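Local coordinates for protein probable intron-encoded endonuclease 1 (Wickerhamomyces canadensis, PDB 6X1J) that cleaves DNA at a specific recognition sequence as a LAGLIDADG homing endonuclease, serving the homing of an intron in the mitochondrial 21S rRNA gene, at residues T87-K92 against T101-T106; G46-K51 against L61-K66. All coordinates share one frame; numbering follows the deposited sequence.

Contact 1. Residues T87-K92 against T101-T106; sequences TLYERK and TWRAQT. With nucleotides of chain C.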
loop_
_atom_site.group_PDB
_atom_site.type_symbol
_atom_site.label_atom_id
_atom_site.label_comp_id
_atom_site.label_asym_id
_atom_site.label_seq_id
_atom_site.Cartn_x
_atom_site.Cartn_y
_atom_site.Cartn_z
ATOM N N THR A 87 2.757 -16.342 5.947
ATOM C CA THR A 87 3.847 -17.316 6.204
ATOM C C THR A 87 5.059 -16.560 6.729
ATOM O O THR A 87 5.504 -15.626 6.046
ATOM C CB THR A 87 4.276 -17.938 4.875
ATOM O OG1 THR A 87 3.106 -18.619 4.433
ATOM C CG2 THR A 87 5.475 -18.859 4.964
ATOM N N LEU A 88 5.600 -16.936 7.876
ATOM C CA LEU A 88 6.867 -16.322 8.352
ATOM C C LEU A 88 7.985 -16.680 7.344
ATOM O O LEU A 88 8.014 -17.839 6.894
ATOM C CB LEU A 88 7.118 -16.836 9.772
ATOM C CG LEU A 88 8.273 -16.183 10.518
ATOM C CD1 LEU A 88 7.923 -15.955 11.977
ATOM C CD2 LEU A 88 9.538 -17.018 10.376
ATOM N N TYR A 89 8.806 -15.715 6.911
ATOM C CA TYR A 89 10.054 -15.980 6.156
ATOM C C TYR A 89 11.229 -15.416 6.931
ATOM O O TYR A 89 11.142 -14.247 7.339
ATOM C CB TYR A 89 10.125 -15.287 4.793
ATOM C CG TYR A 89 9.471 -16.004 3.645
ATOM C CD1 TYR A 89 8.102 -16.223 3.667
ATOM C CD2 TYR A 89 10.196 -16.424 2.529
ATOM C CE1 TYR A 89 7.464 -16.853 2.610
ATOM C CE2 TYR A 89 9.569 -17.062 1.467
ATOM C CZ TYR A 89 8.191 -17.262 1.501
ATOM O OH TYR A 89 7.486 -17.877 0.497
ATOM N N GLU A 90 12.302 -16.197 7.011
ATOM C CA GLU A 90 13.570 -15.855 7.701
ATOM C C GLU A 90 14.686 -15.904 6.664
ATOM O O GLU A 90 14.833 -16.927 6.026
ATOM C CB GLU A 90 13.826 -16.826 8.855
ATOM C CG GLU A 90 15.297 -17.065 9.131
ATOM C CD GLU A 90 15.568 -18.156 10.146
ATOM O OE1 GLU A 90 14.918 -18.129 11.216
ATOM O OE2 GLU A 90 16.428 -19.030 9.857
ATOM N N ARG A 91 15.423 -14.817 6.502
ATOM C CA ARG A 91 16.539 -14.724 5.538
ATOM C C ARG A 91 17.799 -14.366 6.330
ATOM O O ARG A 91 17.666 -13.660 7.365
ATOM C CB ARG A 91 16.238 -13.663 4.474
ATOM C CG ARG A 91 14.773 -13.513 4.070
ATOM C CD ARG A 91 14.363 -14.085 2.718
ATOM N NE ARG A 91 15.327 -13.931 1.621
ATOM C CZ ARG A 91 15.287 -13.031 0.639
ATOM N NH1 ARG A 91 14.333 -12.115 0.575
ATOM N NH2 ARG A 91 16.222 -13.058 -0.292
ATOM N N LYS A 92 18.954 -14.851 5.868
ATOM C CA LYS A 92 20.305 -14.411 6.289
ATOM C C LYS A 92 20.705 -13.327 5.285
ATOM O O LYS A 92 20.296 -13.497 4.133
ATOM C CB LYS A 92 21.222 -15.641 6.286
ATOM C CG LYS A 92 22.524 -15.553 7.075
ATOM C CD LYS A 92 23.664 -16.297 6.388
ATOM C CE LYS A 92 24.888 -16.522 7.254
ATOM N NZ LYS A 92 24.818 -17.808 7.990
ATOM N N THR A 101 10.266 -11.554 8.097
ATOM C CA THR A 101 9.084 -10.858 7.528
ATOM C C THR A 101 7.940 -11.863 7.396
ATOM O O THR A 101 8.197 -13.053 7.512
ATOM C CB THR A 101 9.412 -10.252 6.156
ATOM O OG1 THR A 101 10.000 -11.302 5.395
ATOM C CG2 THR A 101 10.372 -9.092 6.212
ATOM N N TRP A 102 6.723 -11.376 7.168
ATOM C CA TRP A 102 5.527 -12.184 6.825
ATOM C C TRP A 102 5.168 -11.960 5.342
ATOM O O TRP A 102 5.307 -10.811 4.853
ATOM C CB TRP A 102 4.359 -11.865 7.772
ATOM C CG TRP A 102 4.605 -12.306 9.190
ATOM C CD1 TRP A 102 5.341 -11.641 10.127
ATOM C CD2 TRP A 102 4.162 -13.523 9.832
ATOM N NE1 TRP A 102 5.373 -12.344 11.301
ATOM C CE2 TRP A 102 4.649 -13.494 11.158
ATOM C CE3 TRP A 102 3.385 -14.615 9.430
ATOM C CZ2 TRP A 102 4.404 -14.508 12.077
ATOM C CZ3 TRP A 102 3.132 -15.619 10.343
ATOM C CH2 TRP A 102 3.652 -15.575 11.644
ATOM N N ARG A 103 4.749 -13.023 4.640
ATOM C CA ARG A 103 4.457 -13.008 3.181
ATOM C C ARG A 103 3.066 -13.605 2.936
ATOM O O ARG A 103 2.656 -14.543 3.659
ATOM C CB ARG A 103 5.517 -13.769 2.373
ATOM C CG ARG A 103 6.906 -13.144 2.395
ATOM C CD ARG A 103 7.819 -13.756 1.339
ATOM N NE ARG A 103 9.135 -13.134 1.272
ATOM C CZ ARG A 103 10.113 -13.468 0.428
ATOM N NH1 ARG A 103 9.955 -14.458 -0.436
ATOM N NH2 ARG A 103 11.261 -12.810 0.450
ATOM N N ALA A 104 2.373 -13.065 1.941
ATOM C CA ALA A 104 1.078 -13.555 1.437
ATOM C C ALA A 104 0.996 -13.162 -0.044
ATOM O O ALA A 104 1.854 -12.304 -0.468
ATOM C CB ALA A 104 -0.043 -12.974 2.265
ATOM N N GLN A 105 0.082 -13.788 -0.811
ATOM C CA GLN A 105 -0.134 -13.525 -2.261
ATOM C C GLN A 105 -1.635 -13.589 -2.564
ATOM O O GLN A 105 -2.321 -14.471 -1.973
ATOM C CB GLN A 105 0.579 -14.578 -3.120
ATOM C CG GLN A 105 2.099 -14.563 -3.007
ATOM C CD GLN A 105 2.645 -15.185 -1.737
ATOM O OE1 GLN A 105 2.019 -16.049 -1.105
ATOM N NE2 GLN A 105 3.834 -14.732 -1.352
ATOM N N THR A 106 -2.130 -12.752 -3.466
ATOM C CA THR A 106 -3.432 -13.049 -4.128
ATOM C C THR A 106 -3.078 -14.038 -5.220
ATOM O O THR A 106 -1.883 -14.091 -5.583
ATOM C CB THR A 106 -4.128 -11.853 -4.776
ATOM O OG1 THR A 106 -3.327 -11.528 -5.917
ATOM C CG2 THR A 106 -4.254 -10.670 -3.839
ATOM P P DT C 11 16.702 -20.338 -2.659
ATOM O OP1 DT C 11 17.710 -21.399 -2.987
ATOM O OP2 DT C 11 16.477 -19.958 -1.237
ATOM O "O5'" DT C 11 17.065 -19.016 -3.482
ATOM C "C5'" DT C 11 17.025 -19.000 -4.915
ATOM C "C4'" DT C 11 17.425 -17.647 -5.446
ATOM O "O4'" DT C 11 16.292 -16.755 -5.387
ATOM C "C3'" DT C 11 18.557 -16.927 -4.716
ATOM O "O3'" DT C 11 19.229 -16.239 -5.770
ATOM C "C2'" DT C 11 17.823 -15.959 -3.813
ATOM C "C1'" DT C 11 16.640 -15.575 -4.688
ATOM N N1 DT C 11 15.438 -15.112 -3.978
ATOM C C2 DT C 11 14.759 -14.025 -4.477
ATOM O O2 DT C 11 15.124 -13.398 -5.460
ATOM N N3 DT C 11 13.640 -13.677 -3.764
ATOM C C4 DT C 11 13.141 -14.294 -2.635
ATOM O O4 DT C 11 12.112 -13.871 -2.112
ATOM C C5 DT C 11 13.898 -15.429 -2.170
ATOM C C7 DT C 11 13.422 -16.174 -0.964
ATOM C C6 DT C 11 14.985 -15.789 -2.866
ATOM P P DG C 12 20.442 -15.249 -5.484
ATOM O OP1 DG C 12 21.478 -15.480 -6.531
ATOM O OP2 DG C 12 20.792 -15.375 -4.048
ATOM O "O5'" DG C 12 19.820 -13.813 -5.794
ATOM C "C5'" DG C 12 19.296 -13.496 -7.096
ATOM C "C4'" DG C 12 19.227 -12.001 -7.314
ATOM O "O4'" DG C 12 18.027 -11.455 -6.721
ATOM C "C3'" DG C 12 20.378 -11.177 -6.748
ATOM O "O3'" DG C 12 20.665 -10.199 -7.751
ATOM C "C2'" DG C 12 19.808 -10.618 -5.453
ATOM C "C1'" DG C 12 18.330 -10.431 -5.777
ATOM N N9 DG C 12 17.372 -10.584 -4.686
ATOM C C8 DG C 12 17.344 -11.620 -3.784
ATOM N N7 DG C 12 16.324 -11.565 -2.972
ATOM C C5 DG C 12 15.600 -10.463 -3.402
ATOM C C6 DG C 12 14.387 -9.911 -2.905
ATOM O O6 DG C 12 13.691 -10.305 -1.959
ATOM N N1 DG C 12 14.009 -8.781 -3.621
ATOM C C2 DG C 12 14.705 -8.249 -4.680
ATOM N N2 DG C 12 14.164 -7.153 -5.245
ATOM N N3 DG C 12 15.839 -8.756 -5.155
ATOM C C4 DG C 12 16.216 -9.865 -4.482
ATOM P P DC C 10 10.905 -22.275 -0.121
ATOM O OP1 DC C 10 11.070 -23.502 0.685
ATOM O OP2 DC C 10 10.634 -21.015 0.611
ATOM O "O5'" DC C 10 12.173 -22.118 -1.068
ATOM C "C5'" DC C 10 12.027 -22.341 -2.478
ATOM C "C4'" DC C 10 13.015 -21.506 -3.262
ATOM O "O4'" DC C 10 12.329 -20.424 -3.945
ATOM C "C3'" DC C 10 14.139 -20.846 -2.460
ATOM O "O3'" DC C 10 15.307 -20.792 -3.275
ATOM C "C2'" DC C 10 13.677 -19.411 -2.324
ATOM C "C1'" DC C 10 12.982 -19.198 -3.660
ATOM N N1 DC C 10 11.960 -18.156 -3.658
ATOM C C2 DC C 10 11.994 -17.149 -4.632
ATOM O O2 DC C 10 12.923 -17.138 -5.462
ATOM N N3 DC C 10 11.013 -16.217 -4.647
ATOM C C4 DC C 10 10.054 -16.242 -3.716
ATOM N N4 DC C 10 9.116 -15.301 -3.758
ATOM C C5 DC C 10 9.987 -17.266 -2.728
ATOM C C6 DC C 10 10.954 -18.190 -2.734
HETATM O O HOH W 1 1.534 -17.028 2.390
HETATM O O HOH W 2 12.668 -11.744 5.883
HETATM O O HOH W 3 12.463 -10.743 2.184
#
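Tyr89 and Arg103 form the tight part of this contact. CD of Arg103 sits over the centre of the Tyr89 ring, 3.3 Å from its centroid, as a CH-pi contact. Beyond it the Arg103 guanidinium lies flat on the same ring, planes 23° apart, in a cation-pi stack. The Arg103 chain is extended from CG to NE (chi3 177°), and its NH1 and NH2 both donate to O4 of DT11 of chain C, NH1 at 2.8 Å. NE is held by a salt bridge to Glu64. An alanine in place of Tyr89 would probably leave the Arg103 guanidinium without its stacking surface and freer to swing away from the thymine. The two strands are the antiparallel hairpin at the outer side of the DNA-binding sheet of the LAGLIDADG fold. Four backbone bonds join Thr87 to Arg103 and Tyr89 to Thr101. Arg91 NH1 donates to O6 and NH2 to N7 of DG12 of chain C. Arg91 NH1 also lies 3.2 Å from Arg103 NH2, two like charges whose repulsion is probably eased by a water that accepts from both. The other face is looser: exposed Leu88 lays CB over the Trp102 six-membered ring, 4.1 Å from its centroid.

Contact 2. Residues G46-K51 against L61-K66; sequences GDVYIK and LQFEWK. With K (potassium ion), chain D; K (potassium ion), chain E; nucleotides of chain B.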
loop_
_atom_site.group_PDB
_atom_site.type_symbol
_atom_site.label_atom_id
_atom_site.label_comp_id
_atom_site.label_asym_id
_atom_site.label_seq_id
_atom_site.Cartn_x
_atom_site.Cartn_y
_atom_site.Cartn_z
ATOM N N GLY A 46 2.447 2.591 -1.633
ATOM C CA GLY A 46 3.231 2.024 -0.523
ATOM C C GLY A 46 3.987 0.737 -0.842
ATOM O O GLY A 46 4.868 0.753 -1.719
ATOM N N ASP A 47 3.683 -0.336 -0.097
ATOM C CA ASP A 47 4.545 -1.531 0.090
ATOM C C ASP A 47 4.169 -2.704 -0.845
ATOM O O ASP A 47 4.919 -3.717 -0.877
ATOM C CB ASP A 47 4.444 -1.946 1.555
ATOM C CG ASP A 47 5.174 -0.987 2.490
ATOM O OD1 ASP A 47 6.153 -0.346 2.050
ATOM O OD2 ASP A 47 4.709 -0.820 3.609
ATOM N N VAL A 48 3.081 -2.609 -1.612
ATOM C CA VAL A 48 2.605 -3.776 -2.388
ATOM C C VAL A 48 3.250 -3.804 -3.787
ATOM O O VAL A 48 3.510 -2.720 -4.415
ATOM C CB VAL A 48 1.074 -3.785 -2.425
ATOM C CG1 VAL A 48 0.574 -4.778 -3.433
ATOM C CG2 VAL A 48 0.505 -4.119 -1.055
ATOM N N TYR A 49 3.579 -5.014 -4.214
ATOM C CA TYR A 49 4.006 -5.410 -5.582
ATOM C C TYR A 49 2.741 -5.805 -6.345
ATOM O O TYR A 49 2.069 -6.794 -5.932
ATOM C CB TYR A 49 5.030 -6.537 -5.476
ATOM C CG TYR A 49 5.632 -7.038 -6.752
ATOM C CD1 TYR A 49 5.427 -6.422 -7.974
ATOM C CD2 TYR A 49 6.470 -8.137 -6.718
ATOM C CE1 TYR A 49 6.050 -6.882 -9.132
ATOM C CE2 TYR A 49 7.084 -8.614 -7.865
ATOM C CZ TYR A 49 6.880 -7.986 -9.079
ATOM O OH TYR A 49 7.492 -8.477 -10.197
ATOM N N ILE A 50 2.338 -4.965 -7.302
ATOM C CA ILE A 50 1.237 -5.322 -8.245
ATOM C C ILE A 50 1.884 -5.786 -9.549
ATOM O O ILE A 50 2.501 -4.942 -10.302
ATOM C CB ILE A 50 0.162 -4.234 -8.386
ATOM C CG1 ILE A 50 -0.965 -4.702 -9.316
ATOM C CG2 ILE A 50 0.755 -2.888 -8.782
ATOM C CD1 ILE A 50 -2.264 -3.954 -9.096
ATOM N N LYS A 51 1.810 -7.107 -9.725
ATOM C CA LYS A 51 2.733 -7.941 -10.542
ATOM C C LYS A 51 1.975 -8.543 -11.733
ATOM O O LYS A 51 0.961 -9.240 -11.526
ATOM C CB LYS A 51 3.324 -9.039 -9.660
ATOM C CG LYS A 51 4.309 -9.996 -10.324
ATOM C CD LYS A 51 4.543 -11.197 -9.440
ATOM C CE LYS A 51 5.429 -12.260 -10.044
ATOM N NZ LYS A 51 6.847 -11.847 -10.037
ATOM N N LEU A 61 -1.191 -9.608 -6.556
ATOM C CA LEU A 61 -0.499 -8.868 -5.481
ATOM C C LEU A 61 0.401 -9.828 -4.711
ATOM O O LEU A 61 -0.102 -10.900 -4.263
ATOM C CB LEU A 61 -1.551 -8.251 -4.556
ATOM C CG LEU A 61 -2.681 -7.505 -5.250
ATOM C CD1 LEU A 61 -3.701 -6.980 -4.241
ATOM C CD2 LEU A 61 -2.138 -6.365 -6.109
ATOM N N GLN A 62 1.668 -9.466 -4.538
ATOM C CA GLN A 62 2.564 -10.085 -3.525
ATOM C C GLN A 62 2.752 -9.096 -2.371
ATOM O O GLN A 62 3.152 -7.916 -2.665
ATOM C CB GLN A 62 3.917 -10.484 -4.102
ATOM C CG GLN A 62 3.783 -11.425 -5.282
ATOM C CD GLN A 62 5.099 -12.022 -5.733
ATOM O OE1 GLN A 62 5.140 -12.783 -6.675
ATOM N NE2 GLN A 62 6.186 -11.684 -5.061
ATOM N N PHE A 63 2.456 -9.568 -1.147
ATOM C CA PHE A 63 2.501 -8.827 0.131
ATOM C C PHE A 63 3.745 -9.249 0.924
ATOM O O PHE A 63 4.042 -10.467 0.974
ATOM C CB PHE A 63 1.259 -9.117 0.963
ATOM C CG PHE A 63 -0.071 -8.852 0.296
ATOM C CD1 PHE A 63 -0.535 -7.563 0.116
ATOM C CD2 PHE A 63 -0.903 -9.899 -0.090
ATOM C CE1 PHE A 63 -1.780 -7.328 -0.449
ATOM C CE2 PHE A 63 -2.149 -9.659 -0.656
ATOM C CZ PHE A 63 -2.595 -8.371 -0.824
ATOM N N GLU A 64 4.478 -8.286 1.495
ATOM C CA GLU A 64 5.590 -8.582 2.439
ATOM C C GLU A 64 5.679 -7.441 3.443
ATOM O O GLU A 64 5.930 -6.303 2.992
ATOM C CB GLU A 64 6.908 -8.822 1.705
ATOM C CG GLU A 64 8.034 -9.227 2.641
ATOM C CD GLU A 64 9.192 -9.939 1.970
ATOM O OE1 GLU A 64 9.247 -9.900 0.727
ATOM O OE2 GLU A 64 10.025 -10.548 2.683
ATOM N N TRP A 65 5.440 -7.731 4.731
ATOM C CA TRP A 65 5.581 -6.767 5.849
ATOM C C TRP A 65 6.327 -7.425 7.011
ATOM O O TRP A 65 6.250 -8.657 7.155
ATOM C CB TRP A 65 4.219 -6.203 6.296
ATOM C CG TRP A 65 3.641 -5.180 5.358
ATOM C CD1 TRP A 65 4.057 -3.882 5.204
ATOM C CD2 TRP A 65 2.519 -5.343 4.462
ATOM N NE1 TRP A 65 3.284 -3.237 4.278
ATOM C CE2 TRP A 65 2.339 -4.104 3.792
ATOM C CE3 TRP A 65 1.655 -6.401 4.146
ATOM C CZ2 TRP A 65 1.332 -3.905 2.844
ATOM C CZ3 TRP A 65 0.652 -6.200 3.219
ATOM C CH2 TRP A 65 0.509 -4.972 2.562
ATOM N N LYS A 66 6.996 -6.594 7.812
ATOM C CA LYS A 66 7.526 -6.933 9.155
ATOM C C LYS A 66 6.369 -7.140 10.117
ATOM O O LYS A 66 6.426 -8.102 10.837
ATOM C CB LYS A 66 8.404 -5.794 9.690
ATOM C CG LYS A 66 9.095 -6.068 11.021
ATOM C CD LYS A 66 9.896 -4.874 11.546
ATOM C CE LYS A 66 10.696 -5.247 12.778
ATOM N NZ LYS A 66 11.913 -6.013 12.397
HETATM K K K D . 7.106 0.563 4.686
HETATM K K K E . 6.919 2.392 -2.163
ATOM P P DA B 14 7.908 -3.000 6.028
ATOM O OP1 DA B 14 7.077 -1.767 5.902
ATOM O OP2 DA B 14 7.510 -3.874 7.200
ATOM O "O5'" DA B 14 8.029 -3.874 4.702
ATOM C "C5'" DA B 14 7.611 -3.436 3.389
ATOM C "C4'" DA B 14 8.738 -2.715 2.686
ATOM O "O4'" DA B 14 9.977 -3.478 2.783
ATOM C "C3'" DA B 14 8.533 -2.430 1.203
ATOM O "O3'" DA B 14 9.276 -1.223 0.999
ATOM C "C2'" DA B 14 9.320 -3.552 0.545
ATOM C "C1'" DA B 14 10.497 -3.700 1.491
ATOM N N9 DA B 14 11.187 -4.983 1.509
ATOM C C8 DA B 14 10.902 -6.077 2.287
ATOM N N7 DA B 14 11.703 -7.093 2.079
ATOM C C5 DA B 14 12.562 -6.643 1.087
ATOM C C6 DA B 14 13.634 -7.250 0.420
ATOM N N6 DA B 14 14.069 -8.479 0.685
ATOM N N1 DA B 14 14.273 -6.533 -0.525
ATOM C C2 DA B 14 13.840 -5.299 -0.793
ATOM N N3 DA B 14 12.848 -4.615 -0.228
ATOM C C4 DA B 14 12.242 -5.353 0.714
ATOM P P DG B 17 9.859 -6.387 -11.968
ATOM O OP1 DG B 17 10.301 -5.398 -12.973
ATOM O OP2 DG B 17 8.447 -6.794 -11.891
ATOM O "O5'" DG B 17 10.682 -7.745 -12.140
ATOM C "C5'" DG B 17 12.109 -7.841 -11.992
ATOM C "C4'" DG B 17 12.508 -9.293 -11.871
ATOM O "O4'" DG B 17 12.192 -9.870 -10.566
ATOM C "C3'" DG B 17 11.847 -10.208 -12.910
ATOM O "O3'" DG B 17 12.788 -11.120 -13.491
ATOM C "C2'" DG B 17 10.835 -10.995 -12.100
ATOM C "C1'" DG B 17 11.576 -11.137 -10.786
ATOM N N9 DG B 17 10.723 -11.471 -9.652
ATOM C C8 DG B 17 9.506 -10.906 -9.360
ATOM N N7 DG B 17 8.935 -11.435 -8.312
ATOM C C5 DG B 17 9.811 -12.430 -7.908
ATOM C C6 DG B 17 9.719 -13.348 -6.834
ATOM O O6 DG B 17 8.818 -13.465 -5.996
ATOM N N1 DG B 17 10.823 -14.192 -6.786
ATOM C C2 DG B 17 11.888 -14.153 -7.653
ATOM N N2 DG B 17 12.864 -15.055 -7.428
ATOM N N3 DG B 17 11.991 -13.293 -8.657
ATOM C C4 DG B 17 10.916 -12.474 -8.732
HETATM O O HOH W 4 3.384 -5.622 0.830
HETATM O O HOH W 5 6.506 -5.576 0.286
HETATM O O HOH W 6 8.565 0.509 6.854
HETATM O O HOH W 7 10.398 0.250 4.571
HETATM O O HOH W 8 7.292 0.747 -4.487
HETATM O O HOH W 9 9.361 3.326 -0.788
HETATM O O HOH W 10 8.168 5.172 -3.080
#
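Val48 stands at the apolar centre, its two methyls turned to different neighbours. CG2 lies anti to the carbonyl carbon and reaches CH2 of Trp65 at 3.7 Å and CD1 of Phe63. CG1, anti to the backbone N (chi1 168°), faces CD2 of Leu61 more distantly. Ile50 continues this layer: its side chain runs beside that of Leu61, with CG1 3.8 Å from Leu61 CD2. Helices 34-45 and 68-77 pack against this side of the sheet.

The backbones pair as an antiparallel hairpin. Gln62 N donates to Tyr49 O, while the return bond from Tyr49 N to Gln62 O is weak. Before strand 49-51, near Asp47, a water accepts a hydrogen bond from Glu64 N.

Tyr49, Gln62 and Lys51 lie on the DNA side. The side chains of Gln62 and Tyr49 lie side by side, the amide plane turned 62° from the ring. Tyr49 OH donates to the phosphate oxygen OP2 of DG17 of chain B at 2.6 Å. Gln62 NE2 gives a weak bond to O6 of that guanine, and its OE1 lies 3.2 Å from Lys51 CD. Lys51 NZ bonds to N7 of a further guanine of the DNA.

At the opposite end Trp65 NE1 donates to Asp47 OD2, 2.9 Å away, at the anti side of the carboxylate and close to the indole plane. Both Asp47 oxygens bind a potassium ion, which OP1 of DA14 of chain B also meets at 2.6 Å. Asp147 O joins Asp47 there; Leu45 O and Asp148 join Gly46 O at a second potassium ion. Helix 34-45 with Gly46 and Asp47 forms the LAGLIDADG motif, consistent with Asp47 as the family's metal-binding acid. The ion bridges protein and phosphate, and the indole N-H probably limits turning of the carboxylate.

Contact 2 comes first along the chain and closes before contact 1 opens. Their centres lie about 11 Å apart in one four-stranded antiparallel sheet, ordered 49-51, 60-65, 98-105, 87-92. Each contact is a hairpin, and the neighbouring strands 60-65 and 98-105 join the two. Trp102 N meets Trp65 O at 2.8 Å, and Thr101 OG1 meets Glu64 OE2, both probable hydrogen bonds. Helix 68-77 packs on both contacts. Contact 2 lies near the centre of the chain, at the potassium sites; contact 1 lies about 17 Å from that centre. One sheet thus carries base contacts in both places, and contact 2 also adjoins the metal-bound phosphates.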